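Local atomic coordinates of acetylacetone-cleaving enzyme (Acinetobacter johnsonii, PDB entry 3BAL), a protein that uses one iron ion per subunit and molecular oxygen to cleave acetylacetone to methylglyoxal and acetate, working as a homotetramer. Residues 26-31 and 131-136; 35-40 and 139-144. All coordinates share one frame; numbering follows the deposited sequence.

Interaction 1: residues 26-31 and 131-136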
loop_
_atom_site.group_PDB
_atom_site.type_symbol
_atom_site.label_atom_id
_atom_site.label_comp_id
_atom_site.label_asym_id
_atom_site.label_seq_id
_atom_site.Cartn_x
_atom_site.Cartn_y
_atom_site.Cartn_z
ATOM N N GLU A 26 -13.405 -13.728 22.774
ATOM C CA GLU A 26 -13.697 -13.079 24.044
ATOM C C GLU A 26 -12.492 -12.394 24.658
ATOM O O GLU A 26 -12.635 -11.485 25.477
ATOM C CB GLU A 26 -14.258 -14.087 25.049
ATOM C CG GLU A 26 -15.707 -14.468 24.811
ATOM C CD GLU A 26 -16.327 -15.150 26.018
ATOM O OE1 GLU A 26 -15.796 -16.199 26.450
ATOM O OE2 GLU A 26 -17.345 -14.640 26.539
ATOM N N ALA A 27 -11.302 -12.830 24.274
ATOM C CA ALA A 27 -10.097 -12.227 24.816
ATOM C C ALA A 27 -9.946 -10.769 24.361
ATOM O O ALA A 27 -9.412 -9.940 25.100
ATOM C CB ALA A 27 -8.876 -13.044 24.397
ATOM N N PHE A 28 -10.449 -10.451 23.165
ATOM C CA PHE A 28 -10.324 -9.098 22.615
ATOM C C PHE A 28 -11.596 -8.256 22.470
ATOM O O PHE A 28 -11.616 -7.283 21.711
ATOM C CB PHE A 28 -9.626 -9.168 21.257
ATOM C CG PHE A 28 -8.394 -10.014 21.259
ATOM C CD1 PHE A 28 -8.475 -11.373 21.012
ATOM C CD2 PHE A 28 -7.156 -9.457 21.538
ATOM C CE1 PHE A 28 -7.333 -12.172 21.046
ATOM C CE2 PHE A 28 -6.007 -10.247 21.576
ATOM C CZ PHE A 28 -6.097 -11.605 21.328
ATOM N N SER A 29 -12.649 -8.621 23.188
ATOM C CA SER A 29 -13.888 -7.865 23.128
ATOM C C SER A 29 -14.776 -8.172 24.329
ATOM O O SER A 29 -14.442 -9.015 25.158
ATOM C CB SER A 29 -14.638 -8.169 21.828
ATOM O OG SER A 29 -14.949 -9.546 21.726
ATOM N N ASP A 30 -15.892 -7.451 24.424
ATOM C CA ASP A 30 -16.873 -7.630 25.488
ATOM C C ASP A 30 -18.254 -7.446 24.870
ATOM O O ASP A 30 -18.485 -6.500 24.117
ATOM C CB ASP A 30 -16.669 -6.613 26.612
ATOM C CG ASP A 30 -17.683 -6.780 27.730
ATOM O OD1 ASP A 30 -18.528 -5.876 27.920
ATOM O OD2 ASP A 30 -17.646 -7.824 28.421
ATOM N N GLY A 31 -19.175 -8.343 25.201
ATOM C CA GLY A 31 -20.505 -8.274 24.625
ATOM C C GLY A 31 -20.519 -9.332 23.539
ATOM O O GLY A 31 -19.467 -9.860 23.178
ATOM N N LYS A 131 2.210 -2.643 27.081
ATOM C CA LYS A 131 2.830 -3.776 26.391
ATOM C C LYS A 131 1.914 -4.491 25.390
ATOM O O LYS A 131 0.764 -4.797 25.695
ATOM C CB LYS A 131 3.350 -4.794 27.412
ATOM C CG LYS A 131 4.314 -4.210 28.441
ATOM C CD LYS A 131 5.539 -3.598 27.775
ATOM C CE LYS A 131 6.491 -3.002 28.798
ATOM N NZ LYS A 131 7.774 -2.593 28.157
ATOM N N VAL A 132 2.451 -4.759 24.201
ATOM C CA VAL A 132 1.716 -5.439 23.136
ATOM C C VAL A 132 1.594 -6.925 23.453
ATOM O O VAL A 132 2.563 -7.677 23.338
ATOM C CB VAL A 132 2.435 -5.296 21.760
ATOM C CG1 VAL A 132 1.696 -6.098 20.699
ATOM C CG2 VAL A 132 2.515 -3.833 21.349
ATOM N N ILE A 133 0.398 -7.348 23.841
ATOM C CA ILE A 133 0.174 -8.744 24.170
ATOM C C ILE A 133 -0.175 -9.604 22.946
ATOM O O ILE A 133 -0.038 -10.827 22.983
ATOM C CB ILE A 133 -0.903 -8.877 25.295
ATOM C CG1 ILE A 133 -2.170 -8.085 24.955
ATOM C CG2 ILE A 133 -0.338 -8.323 26.601
ATOM C CD1 ILE A 133 -3.047 -8.716 23.907
ATOM N N ALA A 134 -0.603 -8.957 21.864
ATOM C CA ALA A 134 -0.944 -9.653 20.622
ATOM C C ALA A 134 -0.963 -8.711 19.419
ATOM O O ALA A 134 -1.588 -7.655 19.461
ATOM C CB ALA A 134 -2.299 -10.343 20.758
ATOM N N SER A 135 -0.269 -9.097 18.353
ATOM C CA SER A 135 -0.216 -8.313 17.118
ATOM C C SER A 135 -1.104 -9.045 16.109
ATOM O O SER A 135 -0.689 -10.035 15.511
ATOM C CB SER A 135 1.224 -8.247 16.605
ATOM O OG SER A 135 1.334 -7.329 15.535
ATOM N N ILE A 136 -2.324 -8.555 15.920
ATOM C CA ILE A 136 -3.269 -9.226 15.029
ATOM C C ILE A 136 -3.328 -8.689 13.593
ATOM O O ILE A 136 -3.933 -7.646 13.327
ATOM C CB ILE A 136 -4.693 -9.200 15.658
ATOM C CG1 ILE A 136 -4.638 -9.765 17.096
ATOM C CG2 ILE A 136 -5.673 -9.985 14.797
ATOM C CD1 ILE A 136 -4.170 -11.213 17.215
#

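Interaction 2: residues 35-40 and 139-144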
loop_
_atom_site.group_PDB
_atom_site.type_symbol
_atom_site.label_atom_id
_atom_site.label_comp_id
_atom_site.label_asym_id
_atom_site.label_seq_id
_atom_site.Cartn_x
_atom_site.Cartn_y
_atom_site.Cartn_z
ATOM N N TRP A 35 -18.583 -11.739 13.869
ATOM C CA TRP A 35 -17.932 -11.186 12.687
ATOM C C TRP A 35 -17.756 -12.182 11.559
ATOM O O TRP A 35 -18.147 -13.345 11.669
ATOM C CB TRP A 35 -16.548 -10.620 13.060
ATOM C CG TRP A 35 -15.491 -11.690 13.308
ATOM C CD1 TRP A 35 -15.604 -12.780 14.124
ATOM C CD2 TRP A 35 -14.183 -11.772 12.717
ATOM N NE1 TRP A 35 -14.456 -13.537 14.075
ATOM C CE2 TRP A 35 -13.569 -12.943 13.218
ATOM C CE3 TRP A 35 -13.470 -10.972 11.812
ATOM C CZ2 TRP A 35 -12.277 -13.334 12.842
ATOM C CZ3 TRP A 35 -12.185 -11.363 11.441
ATOM C CH2 TRP A 35 -11.605 -12.534 11.954
ATOM N N GLN A 36 -17.162 -11.684 10.476
ATOM C CA GLN A 36 -16.851 -12.459 9.279
ATOM C C GLN A 36 -15.614 -11.872 8.602
ATOM O O GLN A 36 -15.571 -10.673 8.326
ATOM C CB GLN A 36 -17.988 -12.414 8.247
ATOM C CG GLN A 36 -19.130 -13.391 8.470
ATOM C CD GLN A 36 -20.019 -13.514 7.242
ATOM O OE1 GLN A 36 -19.539 -13.836 6.144
ATOM N NE2 GLN A 36 -21.317 -13.263 7.415
ATOM N N LEU A 37 -14.614 -12.716 8.351
ATOM C CA LEU A 37 -13.416 -12.294 7.647
ATOM C C LEU A 37 -13.818 -12.399 6.172
ATOM O O LEU A 37 -14.313 -13.447 5.735
ATOM C CB LEU A 37 -12.244 -13.231 7.950
ATOM C CG LEU A 37 -10.916 -12.888 7.252
ATOM C CD1 LEU A 37 -10.420 -11.510 7.697
ATOM C CD2 LEU A 37 -9.882 -13.955 7.586
ATOM N N LEU A 38 -13.619 -11.317 5.415
ATOM C CA LEU A 38 -14.001 -11.269 4.005
ATOM C C LEU A 38 -12.862 -11.426 3.002
ATOM O O LEU A 38 -13.059 -11.970 1.913
ATOM C CB LEU A 38 -14.726 -9.949 3.720
ATOM C CG LEU A 38 -16.004 -9.697 4.523
ATOM C CD1 LEU A 38 -16.482 -8.278 4.295
ATOM C CD2 LEU A 38 -17.078 -10.700 4.115
ATOM N N HIS A 39 -11.676 -10.937 3.360
ATOM C CA HIS A 39 -10.527 -11.017 2.462
ATOM C C HIS A 39 -9.189 -10.768 3.148
ATOM O O HIS A 39 -9.089 -9.998 4.109
ATOM C CB HIS A 39 -10.704 -10.018 1.309
ATOM C CG HIS A 39 -9.507 -9.897 0.415
ATOM N ND1 HIS A 39 -8.525 -8.949 0.609
ATOM C CD2 HIS A 39 -9.143 -10.596 -0.685
ATOM C CE1 HIS A 39 -7.610 -9.067 -0.335
ATOM N NE2 HIS A 39 -7.960 -10.059 -1.133
ATOM N N SER A 40 -8.161 -11.426 2.628
ATOM C CA SER A 40 -6.812 -11.290 3.147
ATOM C C SER A 40 -5.842 -11.109 1.973
ATOM O O SER A 40 -5.917 -11.836 0.988
ATOM C CB SER A 40 -6.457 -12.542 3.961
ATOM O OG SER A 40 -5.103 -12.531 4.353
ATOM N N ALA A 139 -2.833 -12.744 8.950
ATOM C CA ALA A 139 -2.551 -14.129 9.303
ATOM C C ALA A 139 -3.250 -14.558 10.600
ATOM O O ALA A 139 -3.869 -15.620 10.653
ATOM C CB ALA A 139 -1.033 -14.339 9.422
ATOM N N GLU A 140 -3.142 -13.736 11.639
ATOM C CA GLU A 140 -3.762 -14.035 12.919
ATOM C C GLU A 140 -5.290 -13.984 12.833
ATOM O O GLU A 140 -5.984 -14.770 13.490
ATOM C CB GLU A 140 -3.269 -13.059 13.991
ATOM C CG GLU A 140 -1.785 -13.181 14.348
ATOM C CD GLU A 140 -0.852 -12.683 13.254
ATOM O OE1 GLU A 140 -1.259 -11.808 12.462
ATOM O OE2 GLU A 140 0.305 -13.153 13.196
ATOM N N ALA A 141 -5.815 -13.058 12.030
ATOM C CA ALA A 141 -7.262 -12.922 11.849
ATOM C C ALA A 141 -7.816 -14.133 11.092
ATOM O O ALA A 141 -8.884 -14.653 11.427
ATOM C CB ALA A 141 -7.578 -11.633 11.089
ATOM N N GLN A 142 -7.094 -14.584 10.072
ATOM C CA GLN A 142 -7.543 -15.745 9.313
ATOM C C GLN A 142 -7.518 -16.984 10.215
ATOM O O GLN A 142 -8.407 -17.827 10.141
ATOM C CB GLN A 142 -6.656 -15.970 8.079
ATOM C CG GLN A 142 -6.958 -17.275 7.337
ATOM C CD GLN A 142 -6.164 -17.438 6.056
ATOM O OE1 GLN A 142 -6.592 -17.001 4.981
ATOM N NE2 GLN A 142 -4.994 -18.064 6.162
ATOM N N GLY A 143 -6.501 -17.085 11.067
ATOM C CA GLY A 143 -6.405 -18.220 11.970
ATOM C C GLY A 143 -7.582 -18.314 12.930
ATOM O O GLY A 143 -8.124 -19.395 13.159
ATOM N N ALA A 144 -7.972 -17.176 13.497
ATOM C CA ALA A 144 -9.089 -17.112 14.433
ATOM C C ALA A 144 -10.410 -17.393 13.725
ATOM O O ALA A 144 -11.304 -18.028 14.286
ATOM C CB ALA A 144 -9.142 -15.738 15.093
HETATM O O HOH W 1 -13.551 -15.885 15.733
#

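Interaction 1: residues 26-31 and 131-136
At a classic beta bulge of strand 132-136, where Ile133 and Ala134 both face Phe125 of the neighbouring strand 123-126, the two side chains meet the ring of Phe28. Both point their CB toward segment 26-31, where the chain is about to enter the short strand 29-30. Phe28 reaches across with the far side of its ring. CE2 comes to 3.8 Å from Ala134 CB and CZ to 4.0 Å from the same methyl, so the alanine sits at the ring edge, near the ring plane, beside the CE2-CZ bond. Ile133 approaches obliquely: with CG1 between the backbone N and the carbonyl carbon, chi1 51°, and chi2 at 75°, its CD1 ends beside the ring, 4.1 Å from Phe28 CE2. Further along the strand, Ile136 CD1 is 4.6 Å from Phe28 CZ, a looser neighbour. The contact is small and wholly apolar, with 111 Å² buried in all, and it lies near the surface. A further grip on the ring comes from Phe125, which meets it edge-to-face, while the backbone of Phe28 bonds to Ala60 on strand 57-64. That strand also carries His62 and His64, zinc ligands in this crystal together with His104; the Phe28 side chain is about 11 Å from the metal. Along strand 132-136, Val132 packs on Val132 of the second subunit, and Ser135 OG bonds to Asn124 of its own chain and of that subunit. The arrangement belongs to the curled antiparallel sheet of a cupin jelly roll, the sheet that bears the metal-binding histidines.

Interaction 2: residues 35-40 and 139-144
Trp35 lays the rim of its indole against Ala141, on strand 34-41 and helix 138-148 respectively. From CB, chi1 of 75° sets CG between the backbone N and the carbonyl carbon, folding the indole along its own strand so that Leu37 N lies over one face, offset toward the rim. On the five-membered ring, NE1 donates to a water 3.0 Å away, lying in the ring plane; that water in turn gives a weak bond to Ala144 O at 3.4 Å, linking strand to helix. Toward the tip, CZ2 and CH2 both border Ala141 O, CH2 the nearer at 3.5 Å, again in plane, an edge-on meeting of aromatic C-H and carbonyl; CH2 is also 4.2 Å from Ala141 CB.

Leu37 packs alongside. Its CD2 presses onto the helix backbone, 3.4 Å from Gln142 CA, and lies 3.8 Å from Gln142 CB. Gln142 itself stretches on past this contact to the third subunit, where OE1 bonds to Tyr3 OH and NE2 to Lys6 O.

The helix lies across strand 34-41 at a crossing angle of -128°, the two axes 9.1 Å apart. Within the sheet this strand runs between 22-23 and 46-53; Ala141 also touches Trp47 on the latter, Trp35 packs on Ala49 and Phe51 there, and Trp145, about one turn beyond Ala141 on the helix, touches Leu37.

How the interactions relate
Starting from the N terminus, the chain passes 26-31, then 35-40 on the next strand, and runs through most of the jelly roll, including the three zinc-binding histidines, before reaching 131-136. There interaction 1 closes a loop of 99 residues. A few residues on, helix 138-148 lets interaction 2 close one of 98. The segments alternate, so the two loops cross. Interaction 1 stays within the curled sheet around the metal, whereas interaction 2 joins the sheet that contains strand 34-41 to the C-terminal helix. Their centres are 15 Å apart, yet they touch where strand gives way to helix: Ile136 CG2 lies 4.1 Å from Ala141 N.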